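Long-range contacts in cytochrome C (Marichromatium purpuratum 984, PDB 5LO9), which probably oxidises thiosulfate to tetrathionate, and may run the reverse reaction, passing the electrons along a series of covalently bound heme c groups: residues A[428-433]-A[469-474]; A[437-442]-A[497-502]; A[441-446]-A[462-467]. All blocks are in the same frame, centred on the assembly; numbering follows the deposited sequence.

Contact 1. Residues A[428-433]-A[469-474]. With HEC (heme c), chain E.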
# COMPACT_ATOMS: atom_id res chain seq x y z
N ARG A 428 10.25 -29.61 -6.69
CA ARG A 428 10.39 -28.29 -7.29
C ARG A 428 9.04 -27.59 -7.50
O ARG A 428 8.96 -26.60 -8.23
CB ARG A 428 11.13 -28.40 -8.61
CG ARG A 428 12.33 -29.27 -8.54
CD ARG A 428 13.35 -28.76 -7.61
NE ARG A 428 13.87 -27.48 -8.03
CZ ARG A 428 14.42 -26.63 -7.18
NH1 ARG A 428 14.50 -26.96 -5.89
NH2 ARG A 428 14.88 -25.46 -7.61
N SER A 429 7.98 -28.07 -6.85
CA SER A 429 6.67 -27.45 -6.93
C SER A 429 6.42 -26.59 -5.68
O SER A 429 7.26 -26.47 -4.79
CB SER A 429 5.63 -28.54 -7.08
OG SER A 429 4.34 -28.01 -7.24
N TYR A 430 5.25 -25.99 -5.62
CA TYR A 430 4.85 -25.27 -4.42
C TYR A 430 4.74 -26.23 -3.25
O TYR A 430 4.50 -27.43 -3.43
CB TYR A 430 3.51 -24.57 -4.63
CG TYR A 430 2.40 -25.43 -5.22
CD1 TYR A 430 1.58 -26.22 -4.39
CD2 TYR A 430 2.17 -25.46 -6.59
CE1 TYR A 430 0.56 -27.00 -4.91
CE2 TYR A 430 1.12 -26.25 -7.13
CZ TYR A 430 0.33 -27.01 -6.28
OH TYR A 430 -0.69 -27.77 -6.77
N ASN A 431 4.91 -25.69 -2.02
CA ASN A 431 5.00 -26.57 -0.87
C ASN A 431 3.61 -26.77 -0.24
O ASN A 431 2.60 -26.26 -0.72
CB ASN A 431 6.08 -26.09 0.13
CG ASN A 431 5.70 -24.84 0.98
OD1 ASN A 431 4.53 -24.59 1.35
ND2 ASN A 431 6.75 -24.09 1.36
N TRP A 432 3.57 -27.57 0.83
CA TRP A 432 2.31 -28.05 1.40
C TRP A 432 1.54 -26.96 2.13
O TRP A 432 0.40 -27.20 2.55
CB TRP A 432 2.56 -29.21 2.36
CG TRP A 432 2.59 -30.59 1.74
CD1 TRP A 432 3.68 -31.40 1.58
CD2 TRP A 432 1.48 -31.32 1.25
NE1 TRP A 432 3.31 -32.59 1.01
CE2 TRP A 432 1.96 -32.56 0.79
CE3 TRP A 432 0.12 -31.04 1.14
CZ2 TRP A 432 1.13 -33.51 0.23
CZ3 TRP A 432 -0.70 -31.99 0.58
CH2 TRP A 432 -0.20 -33.21 0.13
N GLY A 433 2.14 -25.78 2.30
CA GLY A 433 1.43 -24.69 2.91
C GLY A 433 0.81 -23.76 1.91
O GLY A 433 0.03 -22.88 2.29
N TYR A 469 -6.27 -35.27 -7.96
CA TYR A 469 -5.14 -36.10 -8.37
C TYR A 469 -3.81 -35.37 -8.16
O TYR A 469 -2.89 -35.91 -7.54
CB TYR A 469 -5.28 -36.52 -9.84
CG TYR A 469 -4.03 -37.16 -10.46
CD1 TYR A 469 -3.62 -38.42 -10.10
CD2 TYR A 469 -3.29 -36.51 -11.40
CE1 TYR A 469 -2.48 -39.03 -10.67
CE2 TYR A 469 -2.14 -37.11 -11.97
CZ TYR A 469 -1.76 -38.37 -11.59
OH TYR A 469 -0.65 -38.96 -12.15
N ILE A 470 -3.70 -34.14 -8.65
CA ILE A 470 -2.47 -33.36 -8.54
C ILE A 470 -2.05 -33.20 -7.08
O ILE A 470 -0.90 -33.42 -6.70
CB ILE A 470 -2.68 -31.97 -9.17
CG1 ILE A 470 -2.50 -32.04 -10.67
CG2 ILE A 470 -1.73 -30.92 -8.57
CD1 ILE A 470 -3.10 -30.80 -11.41
N ASN A 471 -2.98 -32.75 -6.25
CA ASN A 471 -2.63 -32.38 -4.89
C ASN A 471 -2.64 -33.56 -3.94
O ASN A 471 -2.67 -33.37 -2.72
CB ASN A 471 -3.57 -31.27 -4.42
CG ASN A 471 -3.18 -29.92 -5.01
OD1 ASN A 471 -1.98 -29.64 -5.22
ND2 ASN A 471 -4.18 -29.06 -5.28
N ALA A 472 -2.60 -34.78 -4.45
CA ALA A 472 -2.44 -35.94 -3.61
C ALA A 472 -1.05 -36.54 -3.76
O ALA A 472 -0.80 -37.65 -3.31
CB ALA A 472 -3.52 -36.96 -3.92
N HIS A 473 -0.13 -35.77 -4.30
CA HIS A 473 1.27 -36.16 -4.46
C HIS A 473 2.12 -35.47 -3.40
O HIS A 473 1.75 -34.43 -2.85
CB HIS A 473 1.78 -35.74 -5.85
CG HIS A 473 1.19 -36.50 -6.99
ND1 HIS A 473 -0.04 -36.20 -7.54
CD2 HIS A 473 1.68 -37.53 -7.72
CE1 HIS A 473 -0.30 -37.03 -8.54
NE2 HIS A 473 0.73 -37.84 -8.67
N GLU A 474 3.29 -36.04 -3.13
CA GLU A 474 4.15 -35.31 -2.20
C GLU A 474 4.74 -34.10 -2.88
O GLU A 474 4.89 -34.05 -4.11
CB GLU A 474 5.28 -36.19 -1.65
CG GLU A 474 4.87 -37.11 -0.51
CD GLU A 474 4.50 -36.37 0.79
OE1 GLU A 474 4.85 -35.18 0.96
OE2 GLU A 474 3.82 -36.99 1.64
FE HEC E . 0.04 -15.76 -5.28
CHA HEC E . -3.06 -14.93 -3.84
CHB HEC E . 1.09 -12.43 -5.01
CHC HEC E . 3.24 -16.65 -6.48
CHD HEC E . -1.13 -18.93 -5.92
NA HEC E . -0.84 -14.02 -4.56
C1A HEC E . -2.05 -13.90 -4.03
C2A HEC E . -2.38 -12.52 -3.60
C3A HEC E . -1.18 -11.78 -3.95
C4A HEC E . -0.27 -12.80 -4.54
CMA HEC E . -0.95 -10.33 -3.76
CAA HEC E . -3.67 -12.03 -3.00
CBA HEC E . -4.74 -12.01 -4.08
CGA HEC E . -6.03 -11.38 -3.58
O1A HEC E . -6.85 -11.00 -4.45
O2A HEC E . -6.25 -11.28 -2.34
NB HEC E . 1.83 -14.76 -5.67
C1B HEC E . 2.04 -13.44 -5.50
C2B HEC E . 3.40 -13.03 -5.85
C3B HEC E . 4.03 -14.27 -6.27
C4B HEC E . 2.97 -15.28 -6.11
CMB HEC E . 3.98 -11.66 -5.81
CAB HEC E . 5.44 -14.45 -6.72
CBB HEC E . 6.35 -14.12 -5.54
NC HEC E . 0.91 -17.50 -6.05
C1C HEC E . 2.17 -17.66 -6.49
C2C HEC E . 2.42 -19.00 -7.05
C3C HEC E . 1.12 -19.68 -6.88
C4C HEC E . 0.27 -18.64 -6.26
CMC HEC E . 3.71 -19.51 -7.64
CAC HEC E . 0.67 -21.07 -7.28
CBC HEC E . 1.63 -22.12 -6.80
ND HEC E . -1.77 -16.74 -4.92
C1D HEC E . -2.03 -18.00 -5.24
C2D HEC E . -3.39 -18.42 -4.88
C3D HEC E . -4.00 -17.24 -4.24
C4D HEC E . -2.87 -16.27 -4.33
CMD HEC E . -3.95 -19.78 -5.12
CAD HEC E . -5.40 -17.04 -3.67
CBD HEC E . -5.80 -18.03 -2.55
CGD HEC E . -4.99 -18.03 -1.24
O1D HEC E . -3.73 -18.14 -1.22
O2D HEC E . -5.64 -17.97 -0.16

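Contact 2. Residues A[437-442]-A[497-502]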
# COMPACT_ATOMS: atom_id res chain seq x y z
N HIS A 437 -2.21 -26.05 -2.93
CA HIS A 437 -2.28 -27.45 -2.53
C HIS A 437 -3.69 -27.86 -2.12
O HIS A 437 -3.95 -29.05 -1.96
CB HIS A 437 -1.27 -27.75 -1.38
CG HIS A 437 -1.86 -27.67 -0.00
ND1 HIS A 437 -1.90 -26.49 0.72
CD2 HIS A 437 -2.46 -28.61 0.78
CE1 HIS A 437 -2.49 -26.71 1.89
NE2 HIS A 437 -2.84 -27.98 1.95
N ARG A 438 -4.61 -26.92 -1.95
CA ARG A 438 -5.99 -27.28 -1.62
C ARG A 438 -6.75 -27.68 -2.87
O ARG A 438 -6.51 -27.14 -3.96
CB ARG A 438 -6.76 -26.12 -0.97
CG ARG A 438 -6.43 -25.86 0.47
CD ARG A 438 -7.17 -24.69 1.00
NE ARG A 438 -8.64 -24.83 1.00
CZ ARG A 438 -9.39 -25.02 2.09
NH1 ARG A 438 -8.84 -25.12 3.30
NH2 ARG A 438 -10.72 -25.11 1.98
N VAL A 439 -7.69 -28.61 -2.69
CA VAL A 439 -8.40 -29.17 -3.83
C VAL A 439 -9.38 -28.15 -4.38
O VAL A 439 -9.45 -27.96 -5.60
CB VAL A 439 -9.11 -30.48 -3.42
CG1 VAL A 439 -9.93 -30.99 -4.55
CG2 VAL A 439 -8.09 -31.53 -3.08
N ASP A 440 -10.11 -27.45 -3.51
CA ASP A 440 -11.07 -26.44 -3.97
C ASP A 440 -10.38 -25.27 -4.65
O ASP A 440 -10.85 -24.81 -5.70
CB ASP A 440 -11.95 -25.91 -2.82
CG ASP A 440 -11.15 -25.34 -1.62
OD1 ASP A 440 -11.80 -24.74 -0.73
OD2 ASP A 440 -9.92 -25.55 -1.52
N THR A 441 -9.26 -24.82 -4.11
CA THR A 441 -8.58 -23.70 -4.73
C THR A 441 -8.00 -24.07 -6.08
O THR A 441 -8.19 -23.35 -7.06
CB THR A 441 -7.50 -23.19 -3.80
OG1 THR A 441 -8.12 -22.74 -2.60
CG2 THR A 441 -6.79 -22.06 -4.43
N ALA A 442 -7.30 -25.20 -6.17
CA ALA A 442 -6.73 -25.61 -7.44
C ALA A 442 -7.82 -25.98 -8.43
O ALA A 442 -7.67 -25.76 -9.64
CB ALA A 442 -5.76 -26.76 -7.25
N PHE A 497 -11.05 -30.41 2.02
CA PHE A 497 -10.40 -30.15 0.74
C PHE A 497 -8.90 -30.08 0.85
O PHE A 497 -8.26 -29.58 -0.07
CB PHE A 497 -10.89 -28.84 0.13
CG PHE A 497 -12.39 -28.76 -0.02
CD1 PHE A 497 -13.04 -29.46 -1.02
CD2 PHE A 497 -13.14 -27.97 0.82
CE1 PHE A 497 -14.41 -29.40 -1.15
CE2 PHE A 497 -14.51 -27.91 0.69
CZ PHE A 497 -15.14 -28.62 -0.29
N ASP A 498 -8.32 -30.53 1.96
CA ASP A 498 -6.88 -30.49 2.23
C ASP A 498 -6.49 -31.94 2.51
O ASP A 498 -6.94 -32.54 3.49
CB ASP A 498 -6.56 -29.54 3.42
CG ASP A 498 -5.08 -29.16 3.50
OD1 ASP A 498 -4.69 -28.00 3.89
OD2 ASP A 498 -4.30 -30.08 3.14
N LEU A 499 -5.66 -32.51 1.64
CA LEU A 499 -5.30 -33.91 1.78
C LEU A 499 -4.05 -34.12 2.61
O LEU A 499 -3.62 -35.26 2.76
CB LEU A 499 -5.10 -34.57 0.41
CG LEU A 499 -6.19 -34.37 -0.63
CD1 LEU A 499 -5.89 -35.18 -1.91
CD2 LEU A 499 -7.52 -34.71 -0.07
N TYR A 500 -3.46 -33.05 3.13
CA TYR A 500 -2.31 -33.19 4.01
C TYR A 500 -2.71 -34.06 5.20
O TYR A 500 -3.74 -33.82 5.84
CB TYR A 500 -1.83 -31.81 4.47
CG TYR A 500 -0.56 -31.81 5.29
CD1 TYR A 500 0.67 -31.52 4.69
CD2 TYR A 500 -0.57 -32.13 6.65
CE1 TYR A 500 1.87 -31.51 5.45
CE2 TYR A 500 0.62 -32.12 7.41
CZ TYR A 500 1.84 -31.81 6.81
OH TYR A 500 3.02 -31.82 7.53
N GLY A 501 -1.91 -35.10 5.46
CA GLY A 501 -2.17 -36.01 6.54
C GLY A 501 -3.00 -37.23 6.19
O GLY A 501 -2.92 -38.24 6.90
N GLU A 502 -3.82 -37.15 5.14
CA GLU A 502 -4.60 -38.29 4.69
C GLU A 502 -3.68 -39.41 4.18
O GLU A 502 -2.58 -39.15 3.68
CB GLU A 502 -5.57 -37.90 3.57
CG GLU A 502 -6.56 -36.79 3.90
CD GLU A 502 -7.55 -37.16 4.98
OE1 GLU A 502 -7.78 -38.37 5.21
OE2 GLU A 502 -8.09 -36.21 5.62
O HOH W 1 -4.15 -31.56 -0.82
O HOH W 2 -6.04 -25.67 4.32

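Contact 3. Residues A[441-446]-A[462-467]. With HEC (heme c), chain F.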
# COMPACT_ATOMS: atom_id res chain seq x y z
N THR A 441 -9.26 -24.82 -4.11
CA THR A 441 -8.58 -23.70 -4.73
C THR A 441 -8.00 -24.07 -6.08
O THR A 441 -8.19 -23.35 -7.06
CB THR A 441 -7.50 -23.19 -3.80
OG1 THR A 441 -8.12 -22.74 -2.60
CG2 THR A 441 -6.79 -22.06 -4.43
N ALA A 442 -7.30 -25.20 -6.17
CA ALA A 442 -6.73 -25.61 -7.44
C ALA A 442 -7.82 -25.98 -8.43
O ALA A 442 -7.67 -25.76 -9.64
CB ALA A 442 -5.76 -26.76 -7.25
N ALA A 443 -8.92 -26.54 -7.96
CA ALA A 443 -9.98 -26.87 -8.90
C ALA A 443 -10.53 -25.60 -9.52
O ALA A 443 -10.82 -25.55 -10.72
CB ALA A 443 -11.09 -27.64 -8.20
N ALA A 444 -10.67 -24.55 -8.72
CA ALA A 444 -11.19 -23.33 -9.29
C ALA A 444 -10.20 -22.72 -10.27
O ALA A 444 -10.59 -22.21 -11.32
CB ALA A 444 -11.53 -22.37 -8.18
N PHE A 445 -8.91 -22.78 -9.96
CA PHE A 445 -7.94 -22.28 -10.92
C PHE A 445 -8.04 -23.03 -12.22
O PHE A 445 -8.12 -22.42 -13.30
CB PHE A 445 -6.54 -22.40 -10.36
CG PHE A 445 -5.48 -22.03 -11.36
CD1 PHE A 445 -5.27 -20.73 -11.70
CD2 PHE A 445 -4.70 -23.01 -11.95
CE1 PHE A 445 -4.28 -20.38 -12.60
CE2 PHE A 445 -3.72 -22.67 -12.85
CZ PHE A 445 -3.51 -21.34 -13.18
N ILE A 446 -8.05 -24.36 -12.13
CA ILE A 446 -8.00 -25.22 -13.32
C ILE A 446 -9.24 -25.02 -14.21
O ILE A 446 -9.12 -24.81 -15.44
CB ILE A 446 -7.84 -26.69 -12.89
CG1 ILE A 446 -6.40 -26.96 -12.45
CG2 ILE A 446 -8.31 -27.65 -14.01
CD1 ILE A 446 -6.23 -28.19 -11.59
N GLU A 462 -14.77 -32.37 -13.57
CA GLU A 462 -13.47 -32.76 -14.08
C GLU A 462 -12.38 -31.96 -13.37
O GLU A 462 -11.35 -32.50 -12.95
CB GLU A 462 -13.40 -32.57 -15.61
CG GLU A 462 -14.24 -33.57 -16.43
CD GLU A 462 -14.50 -33.17 -17.90
OE1 GLU A 462 -14.10 -32.09 -18.36
OE2 GLU A 462 -15.22 -33.90 -18.59
N ALA A 463 -12.60 -30.65 -13.19
CA ALA A 463 -11.62 -29.84 -12.49
C ALA A 463 -11.39 -30.34 -11.08
O ALA A 463 -10.25 -30.45 -10.64
CB ALA A 463 -12.07 -28.38 -12.45
N TRP A 464 -12.47 -30.67 -10.37
CA TRP A 464 -12.33 -31.25 -9.04
C TRP A 464 -11.52 -32.54 -9.05
O TRP A 464 -10.67 -32.76 -8.18
CB TRP A 464 -13.69 -31.55 -8.43
CG TRP A 464 -14.46 -30.40 -7.90
CD1 TRP A 464 -15.55 -29.82 -8.46
CD2 TRP A 464 -14.21 -29.72 -6.68
NE1 TRP A 464 -16.00 -28.81 -7.66
CE2 TRP A 464 -15.19 -28.73 -6.55
CE3 TRP A 464 -13.24 -29.84 -5.66
CZ2 TRP A 464 -15.23 -27.86 -5.47
CZ3 TRP A 464 -13.29 -28.99 -4.61
CH2 TRP A 464 -14.28 -28.01 -4.51
N ASP A 465 -11.79 -33.44 -9.99
CA ASP A 465 -11.06 -34.70 -10.00
C ASP A 465 -9.58 -34.48 -10.33
O ASP A 465 -8.71 -35.07 -9.68
CB ASP A 465 -11.73 -35.69 -10.96
CG ASP A 465 -13.17 -36.07 -10.52
OD1 ASP A 465 -13.50 -35.93 -9.31
OD2 ASP A 465 -13.99 -36.51 -11.37
N VAL A 466 -9.26 -33.62 -11.31
CA VAL A 466 -7.84 -33.42 -11.63
C VAL A 466 -7.13 -32.73 -10.49
O VAL A 466 -5.94 -32.97 -10.25
CB VAL A 466 -7.61 -32.62 -12.92
CG1 VAL A 466 -6.19 -32.91 -13.40
CG2 VAL A 466 -8.53 -33.02 -13.97
N ALA A 467 -7.82 -31.81 -9.82
CA ALA A 467 -7.21 -31.09 -8.71
C ALA A 467 -6.87 -32.05 -7.58
O ALA A 467 -5.78 -31.97 -7.00
CB ALA A 467 -8.15 -29.99 -8.23
FE HEC F . -1.16 -25.75 -16.89
CHA HEC F . 0.22 -23.17 -14.98
CHB HEC F . -2.64 -27.14 -14.04
CHC HEC F . -2.82 -28.03 -18.90
CHD HEC F . 0.81 -24.77 -19.65
NA HEC F . -1.19 -25.25 -14.86
C1A HEC F . -0.58 -24.20 -14.30
C2A HEC F . -0.79 -24.16 -12.82
C3A HEC F . -1.64 -25.31 -12.55
C4A HEC F . -1.82 -25.93 -13.90
CMA HEC F . -2.17 -25.72 -11.22
CAA HEC F . -0.32 -23.19 -11.80
CBA HEC F . 0.47 -23.97 -10.73
CGA HEC F . 1.93 -23.64 -10.68
O1A HEC F . 2.37 -22.77 -11.45
O2A HEC F . 2.63 -24.27 -9.86
NB HEC F . -2.49 -27.29 -16.52
C1B HEC F . -2.96 -27.70 -15.35
C2B HEC F . -3.90 -28.84 -15.47
C3B HEC F . -3.96 -29.09 -16.90
C4B HEC F . -3.06 -28.06 -17.46
CMB HEC F . -4.60 -29.55 -14.37
CAB HEC F . -4.77 -30.12 -17.65
CBB HEC F . -6.22 -29.84 -17.35
NC HEC F . -1.02 -26.31 -18.90
C1C HEC F . -1.76 -27.23 -19.51
C2C HEC F . -1.40 -27.44 -20.92
C3C HEC F . -0.33 -26.49 -21.15
C4C HEC F . -0.17 -25.85 -19.82
CMC HEC F . -2.01 -28.43 -21.86
CAC HEC F . 0.50 -26.21 -22.38
CBC HEC F . -0.22 -25.93 -23.65
ND HEC F . 0.23 -24.23 -17.25
C1D HEC F . 0.89 -24.00 -18.39
C2D HEC F . 1.77 -22.80 -18.28
C3D HEC F . 1.58 -22.33 -16.92
C4D HEC F . 0.60 -23.29 -16.37
CMD HEC F . 2.66 -22.19 -19.30
CAD HEC F . 2.25 -21.16 -16.28
CBD HEC F . 1.55 -19.92 -16.83
CGD HEC F . 2.52 -18.79 -17.12
O1D HEC F . 3.75 -18.92 -16.98
O2D HEC F . 2.06 -17.72 -17.54

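Contact 1. Residues A[428-433]-A[469-474]
Two side-chain hydrogen bonds, each made by an aromatic residue of 428-433, tie this loop to 469-474, the last turn of helix 460-470 and the loop that leaves it. Tyr-430 donates OH to OD1 of Asn-471 at 2.8 Å. The acceptor lies in plane at the edge of the phenol ring, while the phenol reaches a lone pair within the carbonyl plane; the ring and amide planes stand 71° apart. Next to this bond, CG2 of Ile-470 lies 3.8 Å from the Tyr-430 OH. Trp-432 makes the second link: its NE1 donates to OE1 of Glu-474 at 3.0 Å. The N-H points fairly straight at the oxygen (158°), which lies close to the indole plane, though OE1 is met from above the carboxylate plane. On the six-membered side of the indole, CZ2 comes within 3.3 Å of the His-473 backbone O.

OG of Ser-429 lies over one face of the Tyr-430 ring. Asn-471, the first residue to leave helical geometry, is steadied by ND2 bonding to Met-436 O. Glu-474 is gripped further by the backbone N of Gly-512, Gln-513 and Gly-514, which fixes the acceptor for Trp-432. Within the loop, Asn-431 OD1 accepts from Gly-433 N at 2.8 Å, an Asx turn.

CD2 of Tyr-430 also lies 3.4 Å from CBC of the heme c whose iron is bound by His-291. Since Tyr-430 belongs to the pockets of two hemes, the arrangement is that of a cytochrome c heme-lining loop anchored to a helix end, here between neighbouring hemes.

Contact 2. Residues A[437-442]-A[497-502]
At the start of 437-442, NE2 of His-437 lies 2.7 Å from OD1 of Asp-498, while its ND1 is bonded to Ala-434 O. Asp-498 is itself well anchored: OD1 bonds to ND1 of His-493, and OD2 accepts from Tyr-500 N through its anti lone pair, forming an Asx turn. One water bridges His-437 O to Leu-499 N, and another joins Arg-438 NH1 to Asp-498 OD1.

Arg-438, at the N-cap position, bends back at chi3 to grip Asp-440 side-on, NE to OD2 and NH2 to OD1, in a salt bridge with both distances 2.9 Å. Val-439 N then donates to Phe-497 O at 2.9 Å, almost perfectly straight (177°), and CG2 of Val-439 packs on CG of Leu-499.

Asp-440 sets its CB over one face of the Phe-497 ring, 4.2 Å from the centroid, with its carboxylate stacked nearly flat on the ring (10° between planes). An alanine here removes the carboxylate, which would probably leave the Arg-438 guanidinium less firmly held and Phe-497 without its stacked partner.

Trp-464 of helix 460-470 meets Val-439, Asp-440 and Phe-497, whereas Tyr-500 leans on helix 485-492, so the loop joins the start of helix 439-449 to both helices.

Contact 3. Residues A[441-446]-A[462-467]
The indole of Trp-464 carries the CB of Ala-443 over one face, 4.3 Å from the centroid of its six-membered ring, a CH-pi contact in which the methyl is offset toward the rim near CD2 and CE3. The phenyl of Phe-445, on helix 439-449 with Ala-443, leaves that helix in another direction, with CG anti to the backbone N (chi1 174°). Its CE2 comes to 3.3 Å from C2A of the heme c, whose C4A lies in plane at the phenyl edge, and the ring of Tyr-379 meets the phenyl at a steep angle.

Between the helices, alanines do most of the work. CB of Ala-443 meets CB of Ala-467 at 3.8 Å, while CB of Ala-463 rests 3.5 Å from the backbone O of Ala-443. CB of Ala-467 also faces the N of Ala-443 and the CB of Ala-442. With only methyl groups at these positions, the axes of the two segments approach to 8.1 Å, running obliquely antiparallel at 127°. No hydrogen bond crosses the interface.

This pair belongs to a cytochrome c domain: helix 460-470 also packs through Val-466 on Leu-397 and Tyr-398 of helix 391-401, consistent with the pairing of first and last helices in class I cytochromes c. The heme is the one held by Cys-402 and Cys-405, with His-406 and Met-450 as axial ligands.

Ile-446 works in two directions. Its CG2 branch lies 4.1 Å from CB of Ala-463, whereas CD1, carried on CG1 beside the backbone N, reaches CMB of the heme at 3.5 Å. The same heme methyl meets CG1 of Val-466, at 3.8 Å.

Followed from the N terminus, the chain first enters contact 1 at 428-433, in the loop before helix 439-449. It then opens contact 2 at 437-442 and contact 3 at 441-446, which share Thr-441 and Ala-442. The hairpin of helices closes first, at 462-467, after fifteen intervening residues. Contact 1 closes next, at 469-474, so its larger loop encloses contact 3. Contact 2 closes last, at 497-502; it therefore crosses contact 1, and its loop, starting from the same stretch as contact 3, runs past the closing of that contact. Asn-471 touches Ala-442 where contacts 1 and 3 adjoin. Together they tie the heme-lining loop, two helices and the loop after helix 485-492 into one block.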